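PDB 2CX7: sterol carrier protein 2, which belongs to the SCP-2 sterol transfer family and probably binds and carries sterols or other lipids. Local coordinates for residues A[107-110]-A[111-115]; A[70-73]-A[74-77]; A[53-57]-A[58-62]. All coordinates share one frame; numbering follows the deposited sequence.

Contact 1 of 3, residues A[107-110]-A[111-115]; sequences GTIA and ALAPY
T108 meets A111 through its hydroxyl: OG1 accepts from A111 N at 3.1 Å with an N-H...O angle of 148°, the N-cap bond that starts helix 109-112. The side chain reaches that N-H because OG1 is held between the backbone N and the carbonyl carbon of its own residue (chi1 67°). The carbonyl of T108 takes over one residue later, T108 O accepting from L112 N at 3.0 Å in the carbonyl plane. A111 N also approaches T108 O, but at a bent angle, so that bond is weak. The next bond is short, A113 N to I109 O at 2.6 Å, and A113 CB lies 3.2 Å from the same oxygen, I109 O. P114 has no N-H to give A110 O; instead P114 CD stands 3.3 Å from A110 O. Further out, Y115 N bonds back to L112 O, and the Y115 ring meets W29 edge-to-face while L112 also touches W29. The chemistry is that of a short helix at the surface: a threonine satisfies an early N-H, and a proline leaves one carbonyl without the N-H of a helical i+4 bond.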
loop_
_atom_site.group_PDB
_atom_site.type_symbol
_atom_site.label_atom_id
_atom_site.label_comp_id
_atom_site.label_asym_id
_atom_site.label_seq_id
_atom_site.Cartn_x
_atom_site.Cartn_y
_atom_site.Cartn_z
ATOM N N GLY A 107 -5.563 -5.059 11.407
ATOM C CA GLY A 107 -6.441 -5.776 10.505
ATOM C C GLY A 107 -6.096 -7.250 10.633
ATOM O O GLY A 107 -5.058 -7.603 11.202
ATOM N N THR A 108 -6.954 -8.118 10.114
ATOM C CA THR A 108 -6.710 -9.550 10.198
ATOM C C THR A 108 -6.632 -10.200 8.830
ATOM O O THR A 108 -7.258 -9.742 7.874
ATOM C CB THR A 108 -7.827 -10.278 10.979
ATOM O OG1 THR A 108 -9.048 -10.217 10.234
ATOM C CG2 THR A 108 -8.035 -9.642 12.332
ATOM N N ILE A 109 -5.865 -11.281 8.752
ATOM C CA ILE A 109 -5.717 -12.039 7.520
ATOM C C ILE A 109 -7.091 -12.527 7.080
ATOM O O ILE A 109 -7.423 -12.505 5.898
ATOM C CB ILE A 109 -4.812 -13.271 7.729
ATOM C CG1 ILE A 109 -3.414 -12.826 8.158
ATOM C CG2 ILE A 109 -4.750 -14.092 6.454
ATOM C CD1 ILE A 109 -2.516 -13.967 8.590
ATOM N N ALA A 110 -7.891 -12.978 8.040
ATOM C CA ALA A 110 -9.227 -13.468 7.730
ATOM C C ALA A 110 -10.018 -12.416 6.956
ATOM O O ALA A 110 -10.737 -12.740 6.012
ATOM C CB ALA A 110 -9.958 -13.836 9.009
ATOM N N ALA A 111 -9.877 -11.154 7.347
ATOM C CA ALA A 111 -10.599 -10.081 6.676
ATOM C C ALA A 111 -9.972 -9.694 5.338
ATOM O O ALA A 111 -10.672 -9.264 4.414
ATOM C CB ALA A 111 -10.679 -8.860 7.589
ATOM N N LEU A 112 -8.660 -9.872 5.226
ATOM C CA LEU A 112 -7.935 -9.505 4.014
ATOM C C LEU A 112 -7.813 -10.615 2.972
ATOM O O LEU A 112 -7.758 -10.341 1.771
ATOM C CB LEU A 112 -6.537 -9.022 4.399
ATOM C CG LEU A 112 -5.740 -8.213 3.378
ATOM C CD1 LEU A 112 -6.438 -6.888 3.139
ATOM C CD2 LEU A 112 -4.333 -7.968 3.915
ATOM N N ALA A 113 -7.761 -11.864 3.431
ATOM C CA ALA A 113 -7.618 -13.010 2.533
ATOM C C ALA A 113 -8.529 -13.008 1.299
ATOM O O ALA A 113 -8.070 -13.259 0.183
ATOM C CB ALA A 113 -7.803 -14.316 3.321
ATOM N N PRO A 114 -9.834 -12.735 1.484
ATOM C CA PRO A 114 -10.783 -12.712 0.364
ATOM C C PRO A 114 -10.455 -11.676 -0.712
ATOM O O PRO A 114 -10.952 -11.767 -1.830
ATOM C CB PRO A 114 -12.120 -12.408 1.047
ATOM C CG PRO A 114 -11.943 -13.025 2.410
ATOM C CD PRO A 114 -10.543 -12.582 2.769
ATOM N N TYR A 115 -9.618 -10.698 -0.369
ATOM C CA TYR A 115 -9.250 -9.649 -1.317
ATOM C C TYR A 115 -7.838 -9.761 -1.860
ATOM O O TYR A 115 -7.220 -8.758 -2.209
ATOM C CB TYR A 115 -9.417 -8.278 -0.674
ATOM C CG TYR A 115 -10.836 -8.002 -0.264
ATOM C CD1 TYR A 115 -11.257 -8.207 1.053
ATOM C CD2 TYR A 115 -11.772 -7.555 -1.198
ATOM C CE1 TYR A 115 -12.574 -7.967 1.422
ATOM C CE2 TYR A 115 -13.091 -7.316 -0.839
ATOM C CZ TYR A 115 -13.482 -7.523 0.475
ATOM O OH TYR A 115 -14.786 -7.276 0.839
#

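Contact 2 of 3, residues A[70-73]-A[74-77]; sequences AEAD and FVIE
F74 lays one face of its ring over the carbonyl of D73, the residue just before it. D73 O is 3.6 Å from F74 CG, and the carbonyl carbon D73 C is 3.5 Å from F74 CD1, so the peptide group lies under one flank of the ring. The first torsion explains the overlap: CG of F74 stands beside its own backbone N and anti to its carbonyl carbon (chi1 -66°), which folds the ring back along the incoming chain. D73 CB adds an aliphatic touch on the same flank, 3.8 Å from F74 CD1, whereas the D73 carboxylate lies clear of residues 74-77.

A72 directs its CB toward the strand that follows, 3.4 Å from F74 O. This buried methyl also receives V75, whose CG2 branch comes within 4.2 Å of A72 CB and 4.1 Å of A72 O. V75 can do this because CG1 is anti to the backbone N (chi1 177°), leaving CG2 beside that N and directed back at the loop. F74 and V75 thus touch the preceding loop from different sides, as neighbours in an extended strand do. No hydrogen bond joins residues 70-73 to 74-77, and the contact rests on van der Waals touches round the bend at D73.

The polar groups of the bend look elsewhere: D73 N bonds to S32 OG, and A72 O accepts from K106 NZ. The F74 ring meets W29 with planes about 45° apart and touches L33, while A70 packs on A50 and V52. Strand 74-78, which begins here, runs between strand 32-37, parallel to it, and strand 103-106, antiparallel, with F74 and I76 bonded to A34 on one edge and V75 to K105 and K106 on the other.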
loop_
_atom_site.group_PDB
_atom_site.type_symbol
_atom_site.label_atom_id
_atom_site.label_comp_id
_atom_site.label_asym_id
_atom_site.label_seq_id
_atom_site.Cartn_x
_atom_site.Cartn_y
_atom_site.Cartn_z
ATOM N N ALA A 70 0.661 6.447 10.882
ATOM C CA ALA A 70 -0.548 6.745 10.121
ATOM C C ALA A 70 -1.716 5.872 10.578
ATOM O O ALA A 70 -1.529 4.714 10.961
ATOM C CB ALA A 70 -0.292 6.540 8.633
ATOM N N GLU A 71 -2.920 6.436 10.534
ATOM C CA GLU A 71 -4.123 5.716 10.943
ATOM C C GLU A 71 -4.893 5.168 9.743
ATOM O O GLU A 71 -5.063 5.854 8.734
ATOM C CB GLU A 71 -5.052 6.632 11.752
ATOM C CG GLU A 71 -4.436 7.207 13.024
ATOM C CD GLU A 71 -3.311 8.190 12.737
ATOM O OE1 GLU A 71 -3.559 9.185 12.021
ATOM O OE2 GLU A 71 -2.180 7.969 13.226
ATOM N N ALA A 72 -5.358 3.929 9.865
ATOM C CA ALA A 72 -6.124 3.289 8.802
ATOM C C ALA A 72 -6.787 2.017 9.314
ATOM O O ALA A 72 -6.447 1.519 10.387
ATOM C CB ALA A 72 -5.207 2.961 7.625
ATOM N N ASP A 73 -7.738 1.497 8.544
ATOM C CA ASP A 73 -8.421 0.266 8.908
ATOM C C ASP A 73 -7.443 -0.903 8.807
ATOM O O ASP A 73 -7.507 -1.853 9.580
ATOM C CB ASP A 73 -9.618 0.031 7.989
ATOM C CG ASP A 73 -10.717 1.040 8.211
ATOM O OD1 ASP A 73 -11.141 1.206 9.378
ATOM O OD2 ASP A 73 -11.158 1.663 7.227
ATOM N N PHE A 74 -6.547 -0.830 7.830
ATOM C CA PHE A 74 -5.534 -1.856 7.658
ATOM C C PHE A 74 -4.189 -1.159 7.568
ATOM O O PHE A 74 -4.055 -0.143 6.890
ATOM C CB PHE A 74 -5.779 -2.672 6.388
ATOM C CG PHE A 74 -7.031 -3.501 6.435
ATOM C CD1 PHE A 74 -8.264 -2.943 6.115
ATOM C CD2 PHE A 74 -6.975 -4.841 6.814
ATOM C CE1 PHE A 74 -9.430 -3.710 6.170
ATOM C CE2 PHE A 74 -8.129 -5.618 6.875
ATOM C CZ PHE A 74 -9.359 -5.051 6.551
ATOM N N VAL A 75 -3.201 -1.702 8.265
ATOM C CA VAL A 75 -1.865 -1.136 8.248
ATOM C C VAL A 75 -0.856 -2.236 7.967
ATOM O O VAL A 75 -0.809 -3.247 8.676
ATOM C CB VAL A 75 -1.518 -0.462 9.590
ATOM C CG1 VAL A 75 -0.088 0.054 9.562
ATOM C CG2 VAL A 75 -2.481 0.682 9.845
ATOM N N ILE A 76 -0.090 -2.052 6.896
ATOM C CA ILE A 76 0.951 -3.004 6.512
ATOM C C ILE A 76 2.266 -2.246 6.609
ATOM O O ILE A 76 2.501 -1.274 5.885
ATOM C CB ILE A 76 0.786 -3.512 5.079
ATOM C CG1 ILE A 76 -0.579 -4.183 4.909
ATOM C CG2 ILE A 76 1.909 -4.512 4.768
ATOM C CD1 ILE A 76 -0.844 -4.695 3.498
ATOM N N GLU A 77 3.126 -2.712 7.501
ATOM C CA GLU A 77 4.408 -2.070 7.768
ATOM C C GLU A 77 5.594 -2.901 7.290
ATOM O O GLU A 77 5.538 -4.138 7.288
ATOM C CB GLU A 77 4.503 -1.825 9.278
ATOM C CG GLU A 77 5.853 -1.411 9.802
ATOM C CD GLU A 77 5.891 -1.470 11.325
ATOM O OE1 GLU A 77 5.189 -0.658 11.964
ATOM O OE2 GLU A 77 6.605 -2.341 11.876
#

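Contact 3 of 3, residues A[53-57]-A[58-62]; sequences LDLWH and GACRG
D54 N donates to G62 O and D54 O accepts from R61 N, both at 2.8 Å, so R61 and G62 together face one residue, a pattern consistent with a beta bulge. In the D54 salt bridge OD1 alone takes two donors: R61 NH2 at 2.8 Å on the syn lone pair, and R61 NE at 3.1 Å from above the carboxylate plane. Both contacts lie in the guanidinium plane, the two planes standing 71° apart. With alanine in place of D54, the R61 guanidinium would probably lose its anion and be freer to turn off the neighbouring indole.

L55 and C60 form an antiparallel non-hydrogen-bonded pair, L55 CD2 lying 4.2 Å from C60 CB. W56 exchanges backbone bonds with A59, while its ring runs alongside the R61 guanidinium, planes 8° apart and R61 NH1 3.5 Å above one face of the W56 ring; the H57 ring lies against the opposite face, H57 NE2 offset toward the rim. H57 and G58 are central in the type I' turn from W56 to A59, G58 at a positive phi where a side chain would collide with H57 O. H57 NE2 is hydrogen-bonded to E30 OE2.

The hairpin joins strand 49-56 to strand 59-67, outermost in this chain's sheet. L53 and L55 pack on Y12 and L16 of helix 6-17, to which C60 is linked by its disulfide with C13.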
loop_
_atom_site.group_PDB
_atom_site.type_symbol
_atom_site.label_atom_id
_atom_site.label_comp_id
_atom_site.label_asym_id
_atom_site.label_seq_id
_atom_site.Cartn_x
_atom_site.Cartn_y
_atom_site.Cartn_z
ATOM N N LEU A 53 -4.264 5.221 1.860
ATOM C CA LEU A 53 -5.240 5.191 0.779
ATOM C C LEU A 53 -6.672 5.052 1.297
ATOM O O LEU A 53 -6.975 4.145 2.075
ATOM C CB LEU A 53 -4.943 4.011 -0.145
ATOM C CG LEU A 53 -3.502 3.838 -0.635
ATOM C CD1 LEU A 53 -3.294 2.422 -1.176
ATOM C CD2 LEU A 53 -3.204 4.880 -1.700
ATOM N N ASP A 54 -7.539 5.962 0.870
ATOM C CA ASP A 54 -8.959 5.926 1.233
ATOM C C ASP A 54 -9.602 5.157 0.083
ATOM O O ASP A 54 -10.048 5.747 -0.900
ATOM C CB ASP A 54 -9.512 7.353 1.307
ATOM C CG ASP A 54 -10.985 7.400 1.679
ATOM O OD1 ASP A 54 -11.585 6.338 1.946
ATOM O OD2 ASP A 54 -11.545 8.513 1.706
ATOM N N LEU A 55 -9.630 3.833 0.200
ATOM C CA LEU A 55 -10.156 2.975 -0.855
ATOM C C LEU A 55 -11.628 2.634 -0.657
ATOM O O LEU A 55 -12.061 2.403 0.466
ATOM C CB LEU A 55 -9.323 1.690 -0.910
ATOM C CG LEU A 55 -7.809 1.891 -1.085
ATOM C CD1 LEU A 55 -7.080 0.585 -0.890
ATOM C CD2 LEU A 55 -7.523 2.473 -2.464
ATOM N N TRP A 56 -12.382 2.572 -1.753
ATOM C CA TRP A 56 -13.805 2.267 -1.660
ATOM C C TRP A 56 -14.434 1.750 -2.953
ATOM O O TRP A 56 -14.498 2.458 -3.965
ATOM C CB TRP A 56 -14.565 3.508 -1.183
ATOM C CG TRP A 56 -16.015 3.248 -0.853
ATOM C CD1 TRP A 56 -17.069 3.248 -1.718
ATOM C CD2 TRP A 56 -16.555 2.952 0.439
ATOM N NE1 TRP A 56 -18.236 2.975 -1.045
ATOM C CE2 TRP A 56 -17.949 2.789 0.282
ATOM C CE3 TRP A 56 -15.995 2.812 1.718
ATOM C CZ2 TRP A 56 -18.797 2.493 1.359
ATOM C CZ3 TRP A 56 -16.835 2.518 2.786
ATOM C CH2 TRP A 56 -18.224 2.361 2.599
ATOM N N HIS A 57 -14.884 0.500 -2.910
ATOM C CA HIS A 57 -15.550 -0.142 -4.038
ATOM C C HIS A 57 -14.853 -0.029 -5.388
ATOM O O HIS A 57 -15.504 0.228 -6.401
ATOM C CB HIS A 57 -16.980 0.393 -4.175
ATOM C CG HIS A 57 -17.841 0.140 -2.977
ATOM N ND1 HIS A 57 -19.194 0.409 -2.965
ATOM C CD2 HIS A 57 -17.541 -0.328 -1.741
ATOM C CE1 HIS A 57 -19.689 0.121 -1.774
ATOM N NE2 HIS A 57 -18.707 -0.327 -1.013
ATOM N N GLY A 58 -13.538 -0.224 -5.408
ATOM C CA GLY A 58 -12.815 -0.169 -6.665
ATOM C C GLY A 58 -12.173 1.163 -6.984
ATOM O O GLY A 58 -11.372 1.259 -7.917
ATOM N N ALA A 59 -12.519 2.191 -6.219
ATOM C CA ALA A 59 -11.965 3.517 -6.437
ATOM C C ALA A 59 -11.039 3.954 -5.313
ATOM O O ALA A 59 -11.028 3.374 -4.220
ATOM C CB ALA A 59 -13.102 4.537 -6.572
ATOM N N CYS A 60 -10.237 4.972 -5.606
ATOM C CA CYS A 60 -9.370 5.558 -4.605
ATOM C C CYS A 60 -9.987 6.939 -4.404
ATOM O O CYS A 60 -9.931 7.788 -5.297
ATOM C CB CYS A 60 -7.919 5.689 -5.094
ATOM S SG CYS A 60 -6.943 6.631 -3.879
ATOM N N ARG A 61 -10.604 7.147 -3.243
ATOM C CA ARG A 61 -11.256 8.412 -2.928
ATOM C C ARG A 61 -10.275 9.471 -2.461
ATOM O O ARG A 61 -10.627 10.640 -2.335
ATOM C CB ARG A 61 -12.316 8.198 -1.855
ATOM C CG ARG A 61 -13.407 7.235 -2.269
ATOM C CD ARG A 61 -14.520 7.151 -1.236
ATOM N NE ARG A 61 -14.039 6.803 0.098
ATOM C CZ ARG A 61 -14.838 6.523 1.126
ATOM N NH1 ARG A 61 -16.157 6.546 0.967
ATOM N NH2 ARG A 61 -14.324 6.236 2.316
ATOM N N GLY A 62 -9.040 9.058 -2.202
ATOM C CA GLY A 62 -8.032 9.997 -1.752
ATOM C C GLY A 62 -6.816 9.277 -1.211
ATOM O O GLY A 62 -6.905 8.136 -0.756
#

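In the fold
Contacts 2 and 3 belong to the same five-stranded sheet but to different parts of it: 53-62 is the tip of the hairpin whose second strand is outermost, and 70-77 leads into strand 74-78 on the far side of strand 32-37. Their centres are 14 Å apart and they do not touch. Contacts 1 and 2 are both surface contacts, though contact 2 includes the buried A72; contact 3 is partly buried. Contact 1 lies beside contact 2: G107 CA comes within 3.8 Å of F74 CD2. Chemistry follows place. Contact 1 relies on helical backbone bonds and a cap, contact 2 on van der Waals touches among side chains and backbone, contact 3 on strand pairing plus an ion pair.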